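Local coordinates for arginase, mitochondrial (Medicago truncatula, PDB 6VSS), which hydrolyses L-arginine to urea and L-ornithine with the help of two manganese ions per subunit, and also converts agmatine to putrescine and urea, at residues Ala62-Leu67 and Arg152-Gly157; Val264-Asp269 and Gly303-Gly308; Arg133-Ile138 and Ser163-Arg168; Glu140-Val145 and Arg168-Lys173; Ile277-Ser282 and Gly322-Val327. One frame throughout, in Å; residues are numbered along the deposited sequence.

Interaction 1: residues Ala62-Leu67 and Arg152-Gly157; sequences ATSSLL and RPLVLG
Leu66 and Leu154 lie side by side on one face of a parallel pair of strands and point the same way. CD2 of Leu66 rests against CB of Leu154 at 4.0 Å. Their first torsions differ. CG of Leu154 is anti to its backbone N (chi1 -158°), while CG of Leu66 sits beside its own backbone N (chi1 -53°), and this brings the end of Leu66 nearer to the other strand. CD1 of Leu154 also reaches CB of Ser64 on this face. Leu67 and Val155 are paired on the other face, where CD2 of Leu67 only just meets CG2 of Val155.

Arg152 has the most surface covered. Its chain is extended from CG to NE and runs past the methyl of Ala62, with NE 3.4 Å from Ala62 CB. The guanidinium itself is held by Asp304 and the carbonyl of Ile305.

Five backbone hydrogen bonds join the strands in regular parallel register. Arg152 N to Thr63 O is the shortest at 2.7 Å. Thr63 O is gripped twice, because Ser65 OG also donates to it at 2.8 Å. Ser65 N approaches Arg152 O nearly along the C=O axis.

The pair lies toward one side of the parallel sheet of the arginase alpha/beta fold, one strand in from its edge in this chain. Strand 113-118 hydrogen-bonds to the far edge of strand 63-69, and strand 305-311 lies beyond strand 151-157. Helices 323-339 and 84-92 cover the leucine face, and helices 131-146 and 163-174 cover the face of Leu67 and Val155.

Interaction 2: residues Val264-Asp269 and Gly303-Gly308; sequences VYVSID and GDIVGG. With MN (manganese (II) ion), chain J; MN (manganese (II) ion), chain I.
CG of Tyr265 is anti to the backbone N (chi1 -176°), and chi2 of -89° turns the ring so that one face covers Gly308. The CA of Gly308 lies 3.9 Å from the ring centroid, a CH-pi contact over the face and offset toward the rim. Gly307 and Gly308 have no side chains, so the ring can lie close to their backbone. On the other face of the sheet, CG2 of Val266 meets CG2 of Ile305 obliquely.

The two parallel strands belong to a beta-alpha-beta unit with helix 291-300. A beta bulge shifts the register by one residue between Val264 and Tyr265. Val306 N donates to Val264 O at 2.8 Å, in the carbonyl plane. Val266 N meets Gly307 O on a lone pair at 3.0 Å. Gly307 N, at the bulge, is buried without a partner.

Tyr265 OH is hydrogen-bonded to Asp309. At the end of its strand, Asp269 OD2 bridges both manganese ions, at 2.2 Å from MN (chain J) and 2.1 Å from MN (chain I). His160, Asp184, His186, Asp188 and Asp271 complete the binuclear site. A water also bridges the metals; its acidity is probably raised by them, consistent with the hydroxide nucleophile proposed for arginases.

Interaction 3: residues Arg133-Ile138 and Ser163-Arg168; sequences RLANVI and SFPVVR
Two helices of the alpha/beta fold, 131-146 and 163-174, pack here on one side of the parallel sheet. Their local axes cross at -48° and approach to 8.6 Å. The strand 151-157 lies between them in the chain.

The main bump is the ring of Pro165. It points at the other helix and sits in a shallow hollow made by Ala135 and Ile138, nearly one turn apart. Ala135 contributes only a methyl here, which leaves room for the ring to come close. CB of Pro165 comes within 3.4 Å of the carbonyl O of Ala135, so the ring touches the backbone itself. The CA atoms of Ala135 and Pro165 are accordingly close, at 5.5 Å.

Ile138 forms one wall of the hollow. It lies beside Pro165 and points the same way. Its CG2 branch, anti to the backbone N, does the touching, at 3.8 Å from Pro165 CB. The same methyl reaches CG2 of Val166, so it fits between the two neighbours on helix 163-174. On the sheet side, Val166 and Val167 rest against Tyr265.

Arg168 closes the other flank. CG is anti to the backbone N, and the chain bends at chi3 (60°). This brings the NH2 end of the guanidinium to Ala135, whose carbonyl O lies at the guanidinium edge, and obliquely to the amide of Asn136. The two planes are 44° apart. Asn136 OD1 and Arg168 NH2 are close, but the angle is too poor for a hydrogen bond. Ser139, on the next turn of helix 131-146, is the hydrogen-bond partner of Arg168 NH2. The methyl CB of Ala135 also packs against this nitrogen, with Arg168 NH2 at 3.8 Å.

Interaction 4: residues Glu140-Val145 and Arg168-Lys173; sequences ESVKLV and RAVSEK
Helices 131-146 and 163-174 lie on one side of the parallel sheet of the alpha/beta fold, and this contact joins their later turns. The local axes are 8.7 Å apart and cross at -50°.

The tight part faces the sheet. The methyl of Ala169 points toward the other helix and meets Val142, and its CB lies 3.8 Å from Val142 CB. Ala169 is small, so the backbones come close, with 6.2 Å between the CA atoms of Lys143 and Ala169. CG1 of Val142, anti to the backbone N, passes on obliquely to CG2 of Val170. Leu67 of strand 63-69 packs against Val142 from the sheet.

The outer part is looser and carries charge. Lys143 has the most surface covered. Its chain is fully extended beyond CG and passes over Ala169, with CG 4.2 Å from Ala169 CB. Lys173 follows a bent path, and its NZ ends near Lys143 CB. That ammonium is paired with Asp147 in a salt bridge. Glu172 is exposed and also extended. Its carboxylate crosses the tip of Lys143 obliquely and is met from above its plane. There Lys143 NZ donates to Glu172 OE1 at 2.9 Å, a salt bridge.

Interaction 5: residues Ile277-Ser282 and Gly322-Val327; sequences IAPGVS and GITALV
Thr324 has the most surface buried and provides the polar link. OG1 lies beside its backbone N (chi1 -45°), so the hydroxyl faces the loop 277-282. It accepts a hydrogen bond from Gly280 N at 3.0 Å, with an N-H...O angle of 148°. The hydroxyl is also hydrogen-bonded to Asp318. CD of Pro279 comes within 3.3 Å of the same OG1, as the two side chains slide past each other in opposite directions. The methyl CG2, anti to the backbone N, touches Gly280 O and Ala278 CB. Gly280 is the centre of an inverse gamma turn. Gly280 has no side chain, so Thr324 CB comes close to its backbone.

Ile277 and Val327 follow in buried surface. CG2 of Val327 sits 3.6 Å from the carbonyl O of Ile277 and also approaches Ile277 CG2. Thr324 and Val327 are nearly one turn apart, so both face the loop. At the helix start, CG2 of Ile323 meets CG of Pro279 at 4.1 Å, with the two side chains roughly perpendicular.

The contact holds the loop after strand 264-269 against the first turn of helix 323-339, with Gly322 at the N-cap position. Ala278 lies about 8 Å from the metal ligand Asp269, between side chains. Helix 84-92 touches Ala325 and Leu326. A second subunit packs on Ile277, Ile323, Leu326 and Val327 through its Ser276, Pro275, His284 and Pro286, respectively.

In the fold
Interactions 1 and 2 lie in the core and belong to one parallel sheet. Strands 151-157 and 305-311 are neighbours there, and Arg152 ties the two contacts together by a salt bridge to Asp304. Both rely on backbone hydrogen bonds, but interaction 2 leads to the manganese site. Interactions 3 and 4 join the same two helices and share Arg168. They cover one face of the sheet: Val166 packs on Val155, and Val142 on Pro153. Interaction 3 is more buried, while interaction 4 reaches the surface with a salt bridge. Interaction 5 lies across the chain's centre from interactions 3 and 4 and faces another subunit. Its single hydrogen bond joins a loop to a helix.

Interaction 1: residues Ala62-Leu67 and Arg152-Gly157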
# COMPACT_ATOMS: atom_id res chain seq x y z
N ALA B 62 0.78 20.18 37.60
CA ALA B 62 1.32 18.94 36.99
C ALA B 62 1.55 19.14 35.50
O ALA B 62 0.73 19.87 34.84
CB ALA B 62 0.43 17.75 37.27
N THR B 63 2.62 18.51 35.00
CA THR B 63 2.98 18.50 33.57
C THR B 63 3.25 17.07 33.09
O THR B 63 4.19 16.38 33.57
CB THR B 63 4.10 19.52 33.32
OG1 THR B 63 3.55 20.82 33.54
CG2 THR B 63 4.67 19.40 31.92
N SER B 64 2.45 16.65 32.12
CA SER B 64 2.61 15.36 31.41
C SER B 64 3.96 15.43 30.66
O SER B 64 4.17 16.35 29.83
CB SER B 64 1.42 15.06 30.48
OG SER B 64 0.20 14.91 31.19
N SER B 65 4.84 14.48 30.95
CA SER B 65 6.26 14.42 30.55
C SER B 65 6.55 13.09 29.85
O SER B 65 6.37 12.00 30.48
CB SER B 65 7.11 14.64 31.76
OG SER B 65 6.62 15.81 32.40
N LEU B 66 6.85 13.17 28.54
CA LEU B 66 7.00 11.98 27.70
C LEU B 66 8.33 11.34 28.05
O LEU B 66 9.37 11.96 27.89
CB LEU B 66 6.92 12.38 26.23
CG LEU B 66 5.68 13.18 25.86
CD1 LEU B 66 5.49 13.29 24.35
CD2 LEU B 66 4.49 12.53 26.48
N LEU B 67 8.28 10.08 28.44
CA LEU B 67 9.44 9.16 28.55
C LEU B 67 9.20 7.98 27.62
O LEU B 67 8.22 7.23 27.84
CB LEU B 67 9.59 8.77 30.03
CG LEU B 67 10.78 7.88 30.36
CD1 LEU B 67 12.05 8.72 30.44
CD2 LEU B 67 10.55 7.12 31.65
N ARG B 152 4.98 14.74 35.55
CA ARG B 152 4.28 13.45 35.75
C ARG B 152 4.55 12.59 34.49
O ARG B 152 4.37 13.08 33.39
CB ARG B 152 2.81 13.62 36.10
CG ARG B 152 2.57 14.22 37.47
CD ARG B 152 1.12 14.09 37.89
NE ARG B 152 0.89 14.89 39.07
CZ ARG B 152 -0.12 14.79 39.91
NH1 ARG B 152 -1.07 13.89 39.74
NH2 ARG B 152 -0.19 15.60 40.95
N PRO B 153 4.96 11.33 34.68
CA PRO B 153 5.40 10.46 33.59
C PRO B 153 4.25 9.95 32.70
O PRO B 153 3.35 9.27 33.20
CB PRO B 153 6.04 9.28 34.32
CG PRO B 153 5.25 9.22 35.57
CD PRO B 153 5.17 10.69 35.97
N LEU B 154 4.29 10.36 31.44
CA LEU B 154 3.46 9.79 30.35
C LEU B 154 4.42 8.97 29.47
O LEU B 154 5.22 9.50 28.73
CB LEU B 154 2.69 10.92 29.64
CG LEU B 154 1.44 10.47 28.88
CD1 LEU B 154 0.64 11.67 28.33
CD2 LEU B 154 1.87 9.56 27.71
N VAL B 155 4.47 7.66 29.72
CA VAL B 155 5.41 6.74 29.06
C VAL B 155 4.93 6.40 27.64
O VAL B 155 3.73 6.04 27.44
CB VAL B 155 5.66 5.52 29.95
CG1 VAL B 155 6.48 4.47 29.24
CG2 VAL B 155 6.32 5.96 31.27
N LEU B 156 5.84 6.46 26.67
CA LEU B 156 5.54 5.95 25.30
C LEU B 156 6.27 4.63 25.08
O LEU B 156 7.53 4.60 25.26
CB LEU B 156 6.02 6.94 24.25
CG LEU B 156 5.53 8.35 24.44
CD1 LEU B 156 6.17 9.19 23.36
CD2 LEU B 156 4.01 8.41 24.38
N GLY B 157 5.48 3.56 24.85
CA GLY B 157 6.03 2.23 24.50
C GLY B 157 6.23 2.20 22.99
O GLY B 157 5.81 3.11 22.27

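Interaction 2: residues Val264-Asp269 and Gly303-Gly308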
# COMPACT_ATOMS: atom_id res chain seq x y z
N VAL B 264 -4.28 7.48 40.39
CA VAL B 264 -4.81 6.75 39.20
C VAL B 264 -3.71 6.70 38.13
O VAL B 264 -3.17 7.77 37.74
CB VAL B 264 -6.10 7.39 38.66
CG1 VAL B 264 -6.65 6.60 37.48
CG2 VAL B 264 -7.18 7.49 39.76
N TYR B 265 -3.46 5.50 37.61
CA TYR B 265 -2.56 5.27 36.44
C TYR B 265 -3.39 4.82 35.24
O TYR B 265 -4.27 3.92 35.44
CB TYR B 265 -1.51 4.22 36.81
CG TYR B 265 -0.51 4.01 35.72
CD1 TYR B 265 -0.71 3.07 34.70
CD2 TYR B 265 0.64 4.76 35.69
CE1 TYR B 265 0.24 2.87 33.71
CE2 TYR B 265 1.62 4.54 34.74
CZ TYR B 265 1.40 3.63 33.73
OH TYR B 265 2.37 3.50 32.79
N VAL B 266 -3.15 5.41 34.06
CA VAL B 266 -3.95 5.12 32.83
C VAL B 266 -3.07 4.48 31.77
O VAL B 266 -2.19 5.14 31.26
CB VAL B 266 -4.66 6.36 32.27
CG1 VAL B 266 -5.48 5.97 31.05
CG2 VAL B 266 -5.57 7.02 33.31
N SER B 267 -3.29 3.21 31.47
CA SER B 267 -2.49 2.44 30.50
C SER B 267 -3.33 2.25 29.23
O SER B 267 -4.41 1.60 29.31
CB SER B 267 -2.09 1.15 31.11
OG SER B 267 -1.40 0.34 30.15
N ILE B 268 -2.93 2.81 28.13
CA ILE B 268 -3.68 2.65 26.84
C ILE B 268 -2.89 1.73 25.90
O ILE B 268 -1.81 2.17 25.35
CB ILE B 268 -3.99 4.01 26.22
CG1 ILE B 268 -4.45 5.01 27.30
CG2 ILE B 268 -4.99 3.81 25.08
CD1 ILE B 268 -4.98 6.33 26.83
N ASP B 269 -3.39 0.50 25.68
CA ASP B 269 -2.88 -0.36 24.58
C ASP B 269 -3.64 0.01 23.29
O ASP B 269 -4.85 0.00 23.29
CB ASP B 269 -2.92 -1.82 25.02
CG ASP B 269 -2.39 -2.80 23.98
OD1 ASP B 269 -2.41 -2.42 22.78
OD2 ASP B 269 -2.13 -3.96 24.36
N GLY B 303 -10.48 11.29 39.32
CA GLY B 303 -9.33 10.74 40.06
C GLY B 303 -8.09 11.56 39.75
O GLY B 303 -8.02 12.24 38.71
N ASP B 304 -7.16 11.52 40.67
CA ASP B 304 -5.84 12.16 40.52
C ASP B 304 -5.00 11.24 39.65
O ASP B 304 -4.45 10.26 40.18
CB ASP B 304 -5.29 12.39 41.93
CG ASP B 304 -3.95 13.05 41.93
OD1 ASP B 304 -3.65 13.68 40.90
OD2 ASP B 304 -3.20 12.85 42.93
N ILE B 305 -4.86 11.55 38.36
CA ILE B 305 -3.95 10.84 37.42
C ILE B 305 -2.48 11.19 37.73
O ILE B 305 -2.04 12.36 37.53
CB ILE B 305 -4.32 11.09 35.96
CG1 ILE B 305 -5.81 10.84 35.74
CG2 ILE B 305 -3.47 10.21 35.05
CD1 ILE B 305 -6.33 11.43 34.46
N VAL B 306 -1.76 10.17 38.20
CA VAL B 306 -0.33 10.25 38.62
C VAL B 306 0.62 9.72 37.54
O VAL B 306 1.81 10.08 37.52
CB VAL B 306 -0.11 9.54 39.97
CG1 VAL B 306 -1.02 10.17 41.00
CG2 VAL B 306 -0.34 8.06 39.93
N GLY B 307 0.14 8.88 36.63
CA GLY B 307 0.96 8.45 35.49
C GLY B 307 0.11 7.81 34.42
O GLY B 307 -1.06 7.54 34.66
N GLY B 308 0.75 7.44 33.31
CA GLY B 308 0.03 6.80 32.21
C GLY B 308 0.98 6.30 31.16
O GLY B 308 2.17 6.59 31.22
MN MN J . -1.62 -5.06 26.25
MN MN I . -3.03 -5.69 23.54
O HOH W 1 -2.03 -6.75 25.14

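Interaction 3: residues Arg133-Ile138 and Ser163-Arg168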
# COMPACT_ATOMS: atom_id res chain seq x y z
N ARG B 133 17.40 -6.45 35.21
CA ARG B 133 18.14 -5.18 35.40
C ARG B 133 17.58 -4.18 34.39
O ARG B 133 17.37 -3.02 34.73
CB ARG B 133 19.64 -5.44 35.28
CG ARG B 133 20.48 -4.18 35.23
CD ARG B 133 20.86 -3.66 36.60
NE ARG B 133 21.97 -2.70 36.61
CZ ARG B 133 23.26 -2.98 36.40
NH1 ARG B 133 23.66 -4.21 36.12
NH2 ARG B 133 24.16 -2.01 36.46
N LEU B 134 17.25 -4.61 33.19
CA LEU B 134 16.58 -3.68 32.24
C LEU B 134 15.31 -3.04 32.86
O LEU B 134 15.10 -1.84 32.75
CB LEU B 134 16.21 -4.47 30.99
CG LEU B 134 15.93 -3.59 29.79
CD1 LEU B 134 17.18 -2.76 29.51
CD2 LEU B 134 15.54 -4.41 28.59
N ALA B 135 14.44 -3.86 33.46
CA ALA B 135 13.21 -3.40 34.14
C ALA B 135 13.57 -2.38 35.24
O ALA B 135 12.89 -1.35 35.33
CB ALA B 135 12.51 -4.60 34.70
N ASN B 136 14.63 -2.66 35.99
CA ASN B 136 15.11 -1.76 37.07
C ASN B 136 15.48 -0.41 36.46
O ASN B 136 15.16 0.60 37.04
CB ASN B 136 16.27 -2.39 37.83
CG ASN B 136 15.82 -3.34 38.92
OD1 ASN B 136 14.64 -3.42 39.23
ND2 ASN B 136 16.74 -4.08 39.49
N VAL B 137 16.14 -0.42 35.31
CA VAL B 137 16.57 0.83 34.64
C VAL B 137 15.33 1.61 34.17
O VAL B 137 15.34 2.86 34.27
CB VAL B 137 17.53 0.54 33.46
CG1 VAL B 137 17.60 1.72 32.52
CG2 VAL B 137 18.92 0.15 33.96
N ILE B 138 14.28 0.93 33.72
CA ILE B 138 13.03 1.61 33.29
C ILE B 138 12.38 2.27 34.52
O ILE B 138 11.93 3.45 34.43
CB ILE B 138 12.09 0.61 32.59
CG1 ILE B 138 12.62 0.23 31.20
CG2 ILE B 138 10.70 1.18 32.50
CD1 ILE B 138 12.06 -1.10 30.67
N SER B 163 4.68 -1.62 31.30
CA SER B 163 3.75 -1.04 32.30
C SER B 163 4.10 -1.60 33.68
O SER B 163 3.97 -0.87 34.65
CB SER B 163 2.32 -1.31 31.95
OG SER B 163 1.90 -0.64 30.76
N PHE B 164 4.62 -2.83 33.76
CA PHE B 164 5.01 -3.42 35.08
C PHE B 164 6.03 -2.51 35.74
O PHE B 164 5.71 -1.91 36.77
CB PHE B 164 5.46 -4.87 35.00
CG PHE B 164 6.21 -5.34 36.22
CD1 PHE B 164 5.66 -5.22 37.49
CD2 PHE B 164 7.44 -5.96 36.10
CE1 PHE B 164 6.35 -5.68 38.63
CE2 PHE B 164 8.11 -6.45 37.23
CZ PHE B 164 7.57 -6.29 38.48
N PRO B 165 7.27 -2.36 35.19
CA PRO B 165 8.28 -1.48 35.79
C PRO B 165 7.87 -0.01 35.96
O PRO B 165 8.32 0.64 36.93
CB PRO B 165 9.49 -1.56 34.82
CG PRO B 165 9.01 -2.32 33.60
CD PRO B 165 7.82 -3.13 34.08
N VAL B 166 7.02 0.51 35.06
CA VAL B 166 6.49 1.89 35.20
C VAL B 166 5.60 1.93 36.44
O VAL B 166 5.77 2.81 37.28
CB VAL B 166 5.73 2.35 33.95
CG1 VAL B 166 5.24 3.77 34.10
CG2 VAL B 166 6.58 2.16 32.73
N VAL B 167 4.65 1.01 36.56
CA VAL B 167 3.64 1.12 37.64
C VAL B 167 4.33 0.78 38.97
O VAL B 167 4.01 1.43 39.97
CB VAL B 167 2.43 0.26 37.31
CG1 VAL B 167 1.60 -0.02 38.54
CG2 VAL B 167 1.61 0.90 36.18
N ARG B 168 5.30 -0.12 38.97
CA ARG B 168 6.08 -0.44 40.19
C ARG B 168 6.75 0.85 40.70
O ARG B 168 6.78 1.11 41.96
CB ARG B 168 7.13 -1.52 39.91
CG ARG B 168 8.10 -1.70 41.07
CD ARG B 168 9.17 -2.73 40.76
NE ARG B 168 10.01 -2.42 39.60
CZ ARG B 168 10.81 -3.30 39.01
NH1 ARG B 168 10.88 -4.52 39.47
NH2 ARG B 168 11.53 -2.96 37.96

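Interaction 4: residues Glu140-Val145 and Arg168-Lys173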
# COMPACT_ATOMS: atom_id res chain seq x y z
N GLU B 140 13.90 3.29 37.39
CA GLU B 140 14.74 4.45 37.80
C GLU B 140 14.40 5.62 36.90
O GLU B 140 14.18 6.71 37.41
CB GLU B 140 16.22 4.13 37.71
CG GLU B 140 16.68 3.06 38.67
CD GLU B 140 16.43 3.34 40.14
OE1 GLU B 140 16.42 4.52 40.53
OE2 GLU B 140 16.20 2.37 40.89
N SER B 141 14.29 5.39 35.59
CA SER B 141 13.90 6.43 34.61
C SER B 141 12.61 7.11 35.04
O SER B 141 12.59 8.36 35.13
CB SER B 141 13.83 5.87 33.23
OG SER B 141 15.15 5.51 32.84
N VAL B 142 11.59 6.32 35.34
CA VAL B 142 10.27 6.86 35.79
C VAL B 142 10.48 7.72 37.04
O VAL B 142 9.96 8.81 37.05
CB VAL B 142 9.23 5.75 36.02
CG1 VAL B 142 7.95 6.33 36.59
CG2 VAL B 142 8.92 4.97 34.74
N LYS B 143 11.31 7.26 37.98
CA LYS B 143 11.50 7.93 39.30
C LYS B 143 12.20 9.28 39.10
O LYS B 143 11.82 10.25 39.80
CB LYS B 143 12.27 7.00 40.25
CG LYS B 143 11.50 5.79 40.72
CD LYS B 143 12.20 4.95 41.81
CE LYS B 143 11.29 3.84 42.28
NZ LYS B 143 11.91 2.97 43.30
N LEU B 144 13.17 9.32 38.16
CA LEU B 144 13.90 10.55 37.80
C LEU B 144 12.90 11.59 37.25
O LEU B 144 13.07 12.75 37.63
CB LEU B 144 15.06 10.24 36.83
CG LEU B 144 16.24 9.45 37.45
CD1 LEU B 144 17.18 8.88 36.40
CD2 LEU B 144 17.05 10.32 38.42
N VAL B 145 11.86 11.21 36.50
CA VAL B 145 10.82 12.20 36.03
C VAL B 145 9.96 12.64 37.23
O VAL B 145 9.72 13.85 37.44
CB VAL B 145 9.96 11.64 34.88
CG1 VAL B 145 8.87 12.60 34.45
CG2 VAL B 145 10.81 11.24 33.70
N ARG B 168 5.30 -0.12 38.97
CA ARG B 168 6.08 -0.44 40.19
C ARG B 168 6.75 0.85 40.70
O ARG B 168 6.78 1.11 41.96
CB ARG B 168 7.13 -1.52 39.91
CG ARG B 168 8.10 -1.70 41.07
CD ARG B 168 9.17 -2.73 40.76
NE ARG B 168 10.01 -2.42 39.60
CZ ARG B 168 10.81 -3.30 39.01
NH1 ARG B 168 10.88 -4.52 39.47
NH2 ARG B 168 11.53 -2.96 37.96
N ALA B 169 7.35 1.58 39.77
CA ALA B 169 8.11 2.81 40.05
C ALA B 169 7.16 3.89 40.56
O ALA B 169 7.53 4.57 41.55
CB ALA B 169 8.80 3.25 38.80
N VAL B 170 5.98 4.03 39.95
CA VAL B 170 4.98 5.04 40.40
C VAL B 170 4.56 4.75 41.85
O VAL B 170 4.58 5.65 42.68
CB VAL B 170 3.77 5.09 39.48
CG1 VAL B 170 2.72 5.98 40.10
CG2 VAL B 170 4.14 5.58 38.08
N SER B 171 4.18 3.51 42.12
CA SER B 171 3.68 3.00 43.42
C SER B 171 4.75 3.13 44.49
O SER B 171 4.39 3.46 45.63
CB SER B 171 3.26 1.57 43.31
OG SER B 171 2.76 1.09 44.56
N GLU B 172 5.98 2.76 44.16
CA GLU B 172 7.09 2.75 45.14
C GLU B 172 7.41 4.21 45.45
O GLU B 172 7.57 4.53 46.63
CB GLU B 172 8.31 2.04 44.59
CG GLU B 172 8.25 0.54 44.63
CD GLU B 172 9.41 -0.10 43.91
OE1 GLU B 172 10.18 0.62 43.25
OE2 GLU B 172 9.56 -1.33 44.03
N LYS B 173 7.45 5.07 44.42
CA LYS B 173 7.73 6.49 44.68
C LYS B 173 6.56 7.13 45.44
O LYS B 173 6.83 7.97 46.30
CB LYS B 173 8.11 7.27 43.42
CG LYS B 173 8.31 8.77 43.67
CD LYS B 173 9.68 9.32 43.33
CE LYS B 173 10.69 8.98 44.39
NZ LYS B 173 12.05 8.80 43.82

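Interaction 5: residues Ile277-Ser282 and Gly322-Val327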
# COMPACT_ATOMS: atom_id res chain seq x y z
N ILE B 277 -9.35 1.27 12.73
CA ILE B 277 -8.92 2.58 13.30
C ILE B 277 -7.40 2.57 13.54
O ILE B 277 -6.70 3.59 13.27
CB ILE B 277 -9.71 2.85 14.62
CG1 ILE B 277 -11.23 2.77 14.47
CG2 ILE B 277 -9.36 4.18 15.21
CD1 ILE B 277 -11.72 3.50 13.26
N ALA B 278 -6.89 1.48 14.05
CA ALA B 278 -5.51 1.33 14.55
C ALA B 278 -4.85 0.14 13.88
O ALA B 278 -4.62 -0.84 14.54
CB ALA B 278 -5.51 1.18 16.05
N PRO B 279 -4.60 0.16 12.56
CA PRO B 279 -3.97 -0.97 11.91
C PRO B 279 -2.52 -1.20 12.36
O PRO B 279 -2.07 -2.28 12.31
CB PRO B 279 -4.07 -0.66 10.42
CG PRO B 279 -4.33 0.80 10.33
CD PRO B 279 -4.94 1.22 11.64
N GLY B 280 -1.88 -0.14 12.83
CA GLY B 280 -0.47 -0.16 13.23
C GLY B 280 -0.29 -0.80 14.59
O GLY B 280 0.08 -0.09 15.48
N VAL B 281 -0.60 -2.09 14.74
CA VAL B 281 -0.37 -2.85 16.01
C VAL B 281 0.13 -4.25 15.65
O VAL B 281 -0.16 -4.69 14.52
CB VAL B 281 -1.66 -2.95 16.86
CG1 VAL B 281 -2.13 -1.58 17.32
CG2 VAL B 281 -2.79 -3.66 16.15
N SER B 282 0.76 -4.96 16.58
CA SER B 282 1.17 -6.37 16.40
C SER B 282 -0.04 -7.34 16.39
O SER B 282 -0.02 -8.28 15.59
CB SER B 282 2.20 -6.75 17.48
OG SER B 282 3.40 -6.00 17.30
N GLY B 322 0.69 6.70 7.85
CA GLY B 322 0.99 6.78 9.30
C GLY B 322 -0.25 7.10 10.13
O GLY B 322 -0.10 7.75 11.13
N ILE B 323 -1.42 6.62 9.72
CA ILE B 323 -2.67 6.91 10.49
C ILE B 323 -2.52 6.50 11.96
O ILE B 323 -2.90 7.26 12.81
CB ILE B 323 -3.92 6.32 9.80
CG1 ILE B 323 -5.22 6.86 10.39
CG2 ILE B 323 -3.91 4.81 9.76
CD1 ILE B 323 -5.24 8.35 10.58
N THR B 324 -1.94 5.36 12.24
CA THR B 324 -1.86 4.91 13.65
C THR B 324 -0.92 5.79 14.44
O THR B 324 -1.15 5.95 15.61
CB THR B 324 -1.53 3.43 13.81
OG1 THR B 324 -2.36 2.78 12.88
CG2 THR B 324 -1.80 2.87 15.18
N ALA B 325 0.11 6.38 13.85
CA ALA B 325 0.97 7.34 14.58
C ALA B 325 0.10 8.50 15.10
O ALA B 325 0.23 8.90 16.28
CB ALA B 325 2.09 7.83 13.69
N LEU B 326 -0.77 9.00 14.23
CA LEU B 326 -1.72 10.09 14.55
C LEU B 326 -2.69 9.62 15.64
O LEU B 326 -2.92 10.38 16.59
CB LEU B 326 -2.48 10.49 13.28
CG LEU B 326 -1.76 11.49 12.39
CD1 LEU B 326 -2.60 11.84 11.17
CD2 LEU B 326 -1.41 12.75 13.17
N VAL B 327 -3.22 8.39 15.52
CA VAL B 327 -4.11 7.86 16.55
C VAL B 327 -3.35 7.83 17.92
O VAL B 327 -3.87 8.27 18.98
CB VAL B 327 -4.65 6.49 16.08
CG1 VAL B 327 -5.20 5.68 17.21
CG2 VAL B 327 -5.66 6.61 14.92